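Local coordinates for protein 2-hydroxyisobutanoyl-CoA mutase large subunit (Aquincola tertiaricarbonis, PDB 4R3U) that pairs with a small cobalamin-binding subunit to interconvert 2-hydroxyisobutyryl-CoA and (S)-3-hydroxybutyryl-CoA, at residues I173-I185 with T207-E221. Residues are numbered along the deposited sequence; the frame is centred on the assembly and turned at random.
Sequences ISVSFTINPSAWI and TVQADILKEYMAQKE. With 3KK (S-{(3R,5R,9R)-1-[(2R,3S,4R,5R)-5-(6-amino-9H-purin-9-yl)-4-hydroxy-3-(phosphonooxy)tetrahydrofuran-2-yl]-3,5,9-trihydroxy-8,8-dimethyl-3,5-dioxido-10,14-dioxo-2,4,6-trioxa-11,15-diaza-3lambda~5~,5lambda~5~-diphosphaheptadecan-17-yl} 2-hydroxy-2-methylpropanethioate), chain F.
Lys214 NZ stands well above the amide plane of Asn180, 2.6 Å from OD1, while Gln209 OE1 lies near that plane, taking a hydrogen bond from ND2 at 3.2 Å; the two amides are turned 38° apart. At the edge of the Phe177 ring, near its plane, sits Val208 CG1. Asn180 CG is anti to its own carbonyl carbon (chi1 -61°), which carries the amide in among the side chains of 207-221. There ND2 also donates to Glu221 OE1 at 3.1 Å, on the syn side but tilted well out of the carboxylate plane. Lys214 NZ also bonds Asp211 O and forms a salt bridge with Glu215 OE2, so the buried ammonium is probably well compensated. Glu215 OE2 spends its syn lone pair on Gln219 NE2. This polar cluster lies at the C-terminal ends of neighbouring parallel strands 175-178 and 206-208, joined by a beta-alpha-beta crossover through helix 183-196 in the TIM barrel. Phe177 N donates to Thr207 O at 2.8 Å. Val208 CG1 lies alongside Ile179 CG2, and Ala183 CB meets Ala210 CB at 3.8 Å. Gln209 NE2 donates to thioester oxygen O1 of 3KK (3.2 Å, 168°) and of bound 3-hydroxybutanoyl-CoA; Thr178 OG1 is hydrogen-bonded to Asp128 OD1, probably important for stereospecificity.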
loop_
_atom_site.group_PDB
_atom_site.type_symbol
_atom_site.label_atom_id
_atom_site.label_comp_id
_atom_site.label_asym_id
_atom_site.label_seq_id
_atom_site.Cartn_x
_atom_site.Cartn_y
_atom_site.Cartn_z
ATOM N N ILE A 173 -24.132 11.495 12.858
ATOM C CA ILE A 173 -23.370 10.757 11.834
ATOM C C ILE A 173 -24.033 10.942 10.461
ATOM O O ILE A 173 -25.270 10.953 10.388
ATOM C CB ILE A 173 -23.129 9.238 12.201
ATOM C CG1 ILE A 173 -22.031 8.591 11.306
ATOM C CG2 ILE A 173 -24.422 8.397 12.209
ATOM C CD1 ILE A 173 -21.406 7.235 11.829
ATOM N N SER A 174 -23.237 11.070 9.379
ATOM C CA SER A 174 -23.814 11.160 8.021
ATOM C C SER A 174 -24.189 9.760 7.497
ATOM O O SER A 174 -23.485 8.774 7.771
ATOM C CB SER A 174 -22.886 11.873 7.045
ATOM O OG SER A 174 -21.653 11.197 6.884
ATOM N N VAL A 175 -25.323 9.693 6.778
ATOM C CA VAL A 175 -25.888 8.475 6.199
ATOM C C VAL A 175 -26.065 8.571 4.674
ATOM O O VAL A 175 -26.948 9.298 4.194
ATOM C CB VAL A 175 -27.209 8.038 6.912
ATOM C CG1 VAL A 175 -27.809 6.781 6.270
ATOM C CG2 VAL A 175 -26.996 7.838 8.419
ATOM N N SER A 176 -25.277 7.754 3.949
ATOM C CA SER A 176 -25.285 7.593 2.498
ATOM C C SER A 176 -26.138 6.373 2.068
ATOM O O SER A 176 -26.053 5.292 2.670
ATOM C CB SER A 176 -23.855 7.437 1.965
ATOM O OG SER A 176 -23.847 7.395 0.546
ATOM N N PHE A 177 -26.931 6.555 1.007
ATOM C CA PHE A 177 -27.785 5.531 0.392
ATOM C C PHE A 177 -27.387 5.359 -1.079
ATOM O O PHE A 177 -27.465 6.316 -1.862
ATOM C CB PHE A 177 -29.268 5.927 0.485
ATOM C CG PHE A 177 -29.929 5.869 1.844
ATOM C CD1 PHE A 177 -29.505 4.954 2.811
ATOM C CD2 PHE A 177 -31.012 6.696 2.143
ATOM C CE1 PHE A 177 -30.147 4.877 4.047
ATOM C CE2 PHE A 177 -31.664 6.616 3.381
ATOM C CZ PHE A 177 -31.244 5.697 4.315
ATOM N N THR A 178 -26.901 4.158 -1.451
ATOM C CA THR A 178 -26.537 3.871 -2.849
ATOM C C THR A 178 -27.832 3.458 -3.574
ATOM O O THR A 178 -28.044 2.282 -3.891
ATOM C CB THR A 178 -25.482 2.812 -2.922
ATOM O OG1 THR A 178 -24.404 3.218 -2.103
ATOM C CG2 THR A 178 -25.020 2.547 -4.332
ATOM N N ILE A 179 -28.697 4.443 -3.785
ATOM C CA ILE A 179 -30.004 4.256 -4.361
ATOM C C ILE A 179 -30.126 5.168 -5.594
ATOM O O ILE A 179 -29.580 6.265 -5.600
ATOM C CB ILE A 179 -31.104 4.452 -3.260
ATOM C CG1 ILE A 179 -32.505 3.930 -3.708
ATOM C CG2 ILE A 179 -31.143 5.891 -2.724
ATOM C CD1 ILE A 179 -32.710 2.436 -3.567
ATOM N N ASN A 180 -30.744 4.664 -6.660
ATOM C CA ASN A 180 -30.797 5.401 -7.913
ATOM C C ASN A 180 -32.196 5.713 -8.506
ATOM O O ASN A 180 -32.734 6.756 -8.133
ATOM C CB ASN A 180 -29.766 4.861 -8.917
ATOM C CG ASN A 180 -28.359 4.981 -8.396
ATOM O OD1 ASN A 180 -27.777 6.051 -8.410
ATOM N ND2 ASN A 180 -27.790 3.888 -7.885
ATOM N N PRO A 181 -32.835 4.893 -9.392
ATOM C CA PRO A 181 -34.159 5.295 -9.908
ATOM C C PRO A 181 -35.248 5.474 -8.838
ATOM O O PRO A 181 -36.214 6.218 -9.061
ATOM C CB PRO A 181 -34.493 4.195 -10.924
ATOM C CG PRO A 181 -33.644 3.048 -10.566
ATOM C CD PRO A 181 -32.398 3.612 -9.993
ATOM N N SER A 182 -35.102 4.799 -7.691
ATOM C CA SER A 182 -36.057 4.879 -6.580
ATOM C C SER A 182 -35.460 5.688 -5.402
ATOM O O SER A 182 -35.934 5.580 -4.261
ATOM C CB SER A 182 -36.478 3.483 -6.137
ATOM O OG SER A 182 -35.340 2.713 -5.784
ATOM N N ALA A 183 -34.443 6.535 -5.704
ATOM C CA ALA A 183 -33.783 7.398 -4.729
ATOM C C ALA A 183 -34.738 8.346 -4.022
ATOM O O ALA A 183 -34.562 8.585 -2.816
ATOM C CB ALA A 183 -32.673 8.194 -5.392
ATOM N N TRP A 184 -35.738 8.904 -4.761
ATOM C CA TRP A 184 -36.674 9.869 -4.189
ATOM C C TRP A 184 -37.527 9.276 -3.075
ATOM O O TRP A 184 -37.798 9.959 -2.082
ATOM C CB TRP A 184 -37.470 10.609 -5.275
ATOM C CG TRP A 184 -38.863 10.112 -5.576
ATOM C CD1 TRP A 184 -40.037 10.662 -5.147
ATOM C CD2 TRP A 184 -39.221 9.025 -6.443
ATOM N NE1 TRP A 184 -41.107 9.986 -5.691
ATOM C CE2 TRP A 184 -40.636 8.970 -6.486
ATOM C CE3 TRP A 184 -38.485 8.071 -7.173
ATOM C CZ2 TRP A 184 -41.328 8.012 -7.255
ATOM C CZ3 TRP A 184 -39.171 7.104 -7.902
ATOM C CH2 TRP A 184 -40.571 7.091 -7.957
ATOM N N ILE A 185 -37.901 7.990 -3.228
ATOM C CA ILE A 185 -38.694 7.214 -2.263
ATOM C C ILE A 185 -37.863 7.030 -0.976
ATOM O O ILE A 185 -38.359 7.277 0.115
ATOM C CB ILE A 185 -39.178 5.873 -2.909
ATOM C CG1 ILE A 185 -40.259 6.150 -3.963
ATOM C CG2 ILE A 185 -39.656 4.857 -1.848
ATOM C CD1 ILE A 185 -40.463 5.093 -4.876
ATOM N N THR A 207 -26.541 11.522 1.911
ATOM C CA THR A 207 -26.517 11.450 0.456
ATOM C C THR A 207 -27.405 10.300 -0.065
ATOM O O THR A 207 -27.490 9.240 0.557
ATOM C CB THR A 207 -25.071 11.153 -0.017
ATOM O OG1 THR A 207 -24.122 11.955 0.691
ATOM C CG2 THR A 207 -24.889 11.313 -1.518
ATOM N N VAL A 208 -28.036 10.530 -1.229
ATOM C CA VAL A 208 -28.710 9.550 -2.087
ATOM C C VAL A 208 -27.943 9.702 -3.401
ATOM O O VAL A 208 -27.639 10.835 -3.798
ATOM C CB VAL A 208 -30.232 9.728 -2.245
ATOM C CG1 VAL A 208 -30.969 9.198 -1.019
ATOM C CG2 VAL A 208 -30.614 11.189 -2.534
ATOM N N GLN A 209 -27.483 8.585 -3.984
ATOM C CA GLN A 209 -26.700 8.619 -5.236
ATOM C C GLN A 209 -27.487 9.325 -6.355
ATOM O O GLN A 209 -26.942 10.221 -7.005
ATOM C CB GLN A 209 -26.233 7.211 -5.648
ATOM C CG GLN A 209 -25.174 7.238 -6.730
ATOM C CD GLN A 209 -24.439 5.940 -6.799
ATOM O OE1 GLN A 209 -24.819 5.013 -7.538
ATOM N NE2 GLN A 209 -23.413 5.828 -5.967
ATOM N N ALA A 210 -28.766 8.938 -6.543
ATOM C CA ALA A 210 -29.759 9.551 -7.445
ATOM C C ALA A 210 -29.449 9.743 -8.954
ATOM O O ALA A 210 -30.376 9.740 -9.764
ATOM C CB ALA A 210 -30.304 10.832 -6.829
ATOM N N ASP A 211 -28.177 9.929 -9.322
ATOM C CA ASP A 211 -27.718 10.141 -10.712
ATOM C C ASP A 211 -28.205 9.061 -11.656
ATOM O O ASP A 211 -27.645 7.972 -11.701
ATOM C CB ASP A 211 -26.168 10.266 -10.785
ATOM C CG ASP A 211 -25.571 10.563 -12.149
ATOM O OD1 ASP A 211 -26.337 10.607 -13.155
ATOM O OD2 ASP A 211 -24.346 10.717 -12.226
ATOM N N ILE A 212 -29.227 9.398 -12.434
ATOM C CA ILE A 212 -29.830 8.481 -13.406
ATOM C C ILE A 212 -29.115 8.434 -14.763
ATOM O O ILE A 212 -29.108 7.398 -15.411
ATOM C CB ILE A 212 -31.355 8.687 -13.506
ATOM C CG1 ILE A 212 -32.072 7.429 -13.995
ATOM C CG2 ILE A 212 -31.731 9.952 -14.317
ATOM C CD1 ILE A 212 -32.242 6.360 -12.963
ATOM N N LEU A 213 -28.484 9.521 -15.172
ATOM C CA LEU A 213 -27.779 9.561 -16.455
ATOM C C LEU A 213 -26.688 8.489 -16.548
ATOM O O LEU A 213 -26.592 7.780 -17.562
ATOM C CB LEU A 213 -27.300 10.998 -16.796
ATOM C CG LEU A 213 -28.446 12.086 -16.897
ATOM C CD1 LEU A 213 -27.904 13.479 -17.003
ATOM C CD2 LEU A 213 -29.403 11.821 -18.029
ATOM N N LYS A 214 -25.985 8.256 -15.435
ATOM C CA LYS A 214 -24.937 7.254 -15.368
ATOM C C LYS A 214 -25.502 5.843 -15.332
ATOM O O LYS A 214 -24.774 4.896 -15.590
ATOM C CB LYS A 214 -23.972 7.550 -14.196
ATOM C CG LYS A 214 -24.547 7.393 -12.804
ATOM C CD LYS A 214 -24.287 6.031 -12.189
ATOM C CE LYS A 214 -24.615 6.072 -10.714
ATOM N NZ LYS A 214 -26.087 6.106 -10.426
ATOM N N GLU A 215 -26.800 5.700 -14.985
ATOM C CA GLU A 215 -27.518 4.414 -14.956
ATOM C C GLU A 215 -27.772 3.953 -16.385
ATOM O O GLU A 215 -27.527 2.795 -16.701
ATOM C CB GLU A 215 -28.835 4.548 -14.176
ATOM C CG GLU A 215 -28.643 4.703 -12.660
ATOM C CD GLU A 215 -27.870 3.581 -11.999
ATOM O OE1 GLU A 215 -27.979 2.433 -12.470
ATOM O OE2 GLU A 215 -27.075 3.861 -11.078
ATOM N N TYR A 216 -28.191 4.884 -17.271
ATOM C CA TYR A 216 -28.396 4.573 -18.694
ATOM C C TYR A 216 -27.058 4.265 -19.371
ATOM O O TYR A 216 -26.957 3.352 -20.190
ATOM C CB TYR A 216 -29.129 5.719 -19.417
ATOM C CG TYR A 216 -30.518 5.975 -18.876
ATOM C CD1 TYR A 216 -31.541 5.047 -19.051
ATOM C CD2 TYR A 216 -30.817 7.154 -18.202
ATOM C CE1 TYR A 216 -32.818 5.269 -18.528
ATOM C CE2 TYR A 216 -32.093 7.392 -17.685
ATOM C CZ TYR A 216 -33.088 6.442 -17.839
ATOM O OH TYR A 216 -34.342 6.668 -17.316
ATOM N N MET A 217 -26.034 5.031 -18.992
ATOM C CA MET A 217 -24.672 4.959 -19.478
ATOM C C MET A 217 -23.955 3.688 -18.969
ATOM O O MET A 217 -23.271 3.011 -19.750
ATOM C CB MET A 217 -23.900 6.181 -18.933
ATOM C CG MET A 217 -24.052 7.441 -19.702
ATOM S SD MET A 217 -22.722 8.562 -19.178
ATOM C CE MET A 217 -23.300 10.061 -19.912
ATOM N N ALA A 218 -24.042 3.410 -17.654
ATOM C CA ALA A 218 -23.249 2.345 -17.036
ATOM C C ALA A 218 -23.863 1.427 -15.988
ATOM O O ALA A 218 -23.611 0.246 -16.078
ATOM C CB ALA A 218 -21.940 2.924 -16.502
ATOM N N GLN A 219 -24.522 1.938 -14.929
ATOM C CA GLN A 219 -24.959 1.032 -13.861
ATOM C C GLN A 219 -26.202 0.160 -14.136
ATOM O O GLN A 219 -26.362 -0.915 -13.540
ATOM C CB GLN A 219 -24.917 1.690 -12.478
ATOM C CG GLN A 219 -25.285 0.712 -11.355
ATOM C CD GLN A 219 -24.846 1.144 -10.011
ATOM O OE1 GLN A 219 -24.122 0.417 -9.354
ATOM N NE2 GLN A 219 -25.281 2.331 -9.568
ATOM N N LYS A 220 -27.027 0.597 -15.105
ATOM C CA LYS A 220 -28.198 -0.115 -15.625
ATOM C C LYS A 220 -29.395 -0.315 -14.652
ATOM O O LYS A 220 -30.181 -1.265 -14.795
ATOM C CB LYS A 220 -27.762 -1.395 -16.362
ATOM C CG LYS A 220 -26.572 -1.209 -17.304
ATOM C CD LYS A 220 -26.864 -0.289 -18.490
ATOM C CE LYS A 220 -25.674 -0.122 -19.383
ATOM N NZ LYS A 220 -25.826 -0.903 -20.625
ATOM N N GLU A 221 -29.559 0.629 -13.708
ATOM C CA GLU A 221 -30.692 0.632 -12.782
ATOM C C GLU A 221 -31.626 1.736 -13.227
ATOM O O GLU A 221 -31.323 2.905 -13.061
ATOM C CB GLU A 221 -30.251 0.850 -11.321
ATOM C CG GLU A 221 -29.185 -0.123 -10.847
ATOM C CD GLU A 221 -28.545 0.213 -9.524
ATOM O OE1 GLU A 221 -28.936 1.229 -8.906
ATOM O OE2 GLU A 221 -27.625 -0.530 -9.113
HETATM C C4 3KK F . -22.855 0.057 -6.323
HETATM C C3 3KK F . -21.669 0.548 -5.499
HETATM C C2 3KK F . -20.361 0.270 -6.236
HETATM O O3 3KK F . -21.674 -0.172 -4.278
HETATM C C1 3KK F . -21.757 2.047 -5.182
HETATM O O1 3KK F . -22.130 2.878 -6.013
HETATM S S1P 3KK F . -21.272 2.436 -3.533
HETATM C C2P 3KK F . -21.520 4.231 -3.438
HETATM C C3P 3KK F . -21.424 4.693 -2.006
HETATM N N4P 3KK F . -21.533 6.146 -1.995
HETATM C C5P 3KK F . -21.042 6.891 -1.000
HETATM O O5P 3KK F . -20.473 6.436 -0.002
HETATM C C6P 3KK F . -21.257 8.392 -1.215
HETATM C C7P 3KK F . -20.814 9.217 -0.016
HETATM N N8P 3KK F . -20.947 10.649 -0.310
HETATM C C9P 3KK F . -20.805 11.572 0.654
HETATM O O9P 3KK F . -20.585 11.274 1.829
HETATM C CAP 3KK F . -21.049 13.049 0.229
HETATM O OAP 3KK F . -22.111 13.166 -0.742
HETATM C CBP 3KK F . -19.775 13.900 -0.100
HETATM C CDP 3KK F . -20.164 15.377 -0.268
HETATM C CEP 3KK F . -19.109 13.440 -1.401
HETATM C CCP 3KK F . -18.750 13.844 1.052
HETATM O O6A 3KK F . -19.419 14.186 2.279
HETATM P P2A 3KK F . -18.865 13.874 3.728
HETATM O O4A 3KK F . -18.323 12.508 3.771
HETATM O O5A 3KK F . -19.926 14.250 4.694
HETATM O O3A 3KK F . -17.611 14.904 3.792
HETATM P P1A 3KK F . -17.666 16.545 3.822
HETATM O O1A 3KK F . -18.971 17.084 3.355
HETATM O O2A 3KK F . -16.437 17.028 3.170
HETATM O O5B 3KK F . -17.486 16.718 5.432
HETATM C C5B 3KK F . -18.592 16.797 6.357
HETATM C C4B 3KK F . -18.586 18.161 7.073
HETATM O O4B 3KK F . -17.257 18.511 7.567
HETATM C C3B 3KK F . -19.009 19.280 6.127
HETATM O O3B 3KK F . -19.801 20.229 6.882
HETATM P P3B 3KK F . -21.386 20.441 6.656
HETATM O O8A 3KK F . -21.452 20.864 5.239
HETATM O O7A 3KK F . -21.949 19.111 6.970
HETATM O O9A 3KK F . -21.695 21.495 7.653
HETATM C C2B 3KK F . -17.690 19.897 5.699
HETATM O O2B 3KK F . -17.838 21.268 5.313
HETATM C C1B 3KK F . -16.850 19.752 6.952
HETATM N N9A 3KK F . -15.388 19.682 6.654
HETATM C C8A 3KK F . -14.715 18.753 5.979
HETATM N N7A 3KK F . -13.432 19.102 5.957
HETATM C C5A 3KK F . -13.295 20.243 6.641
HETATM C C4A 3KK F . -14.519 20.599 7.081
HETATM N N3A 3KK F . -14.707 21.726 7.816
HETATM C C2A 3KK F . -13.610 22.550 8.153
HETATM N N1A 3KK F . -12.338 22.133 7.671
HETATM C C6A 3KK F . -12.222 21.013 6.926
HETATM N N6A 3KK F . -11.036 20.615 6.463
HETATM O O HOH W 1 -32.911 9.174 -9.167
#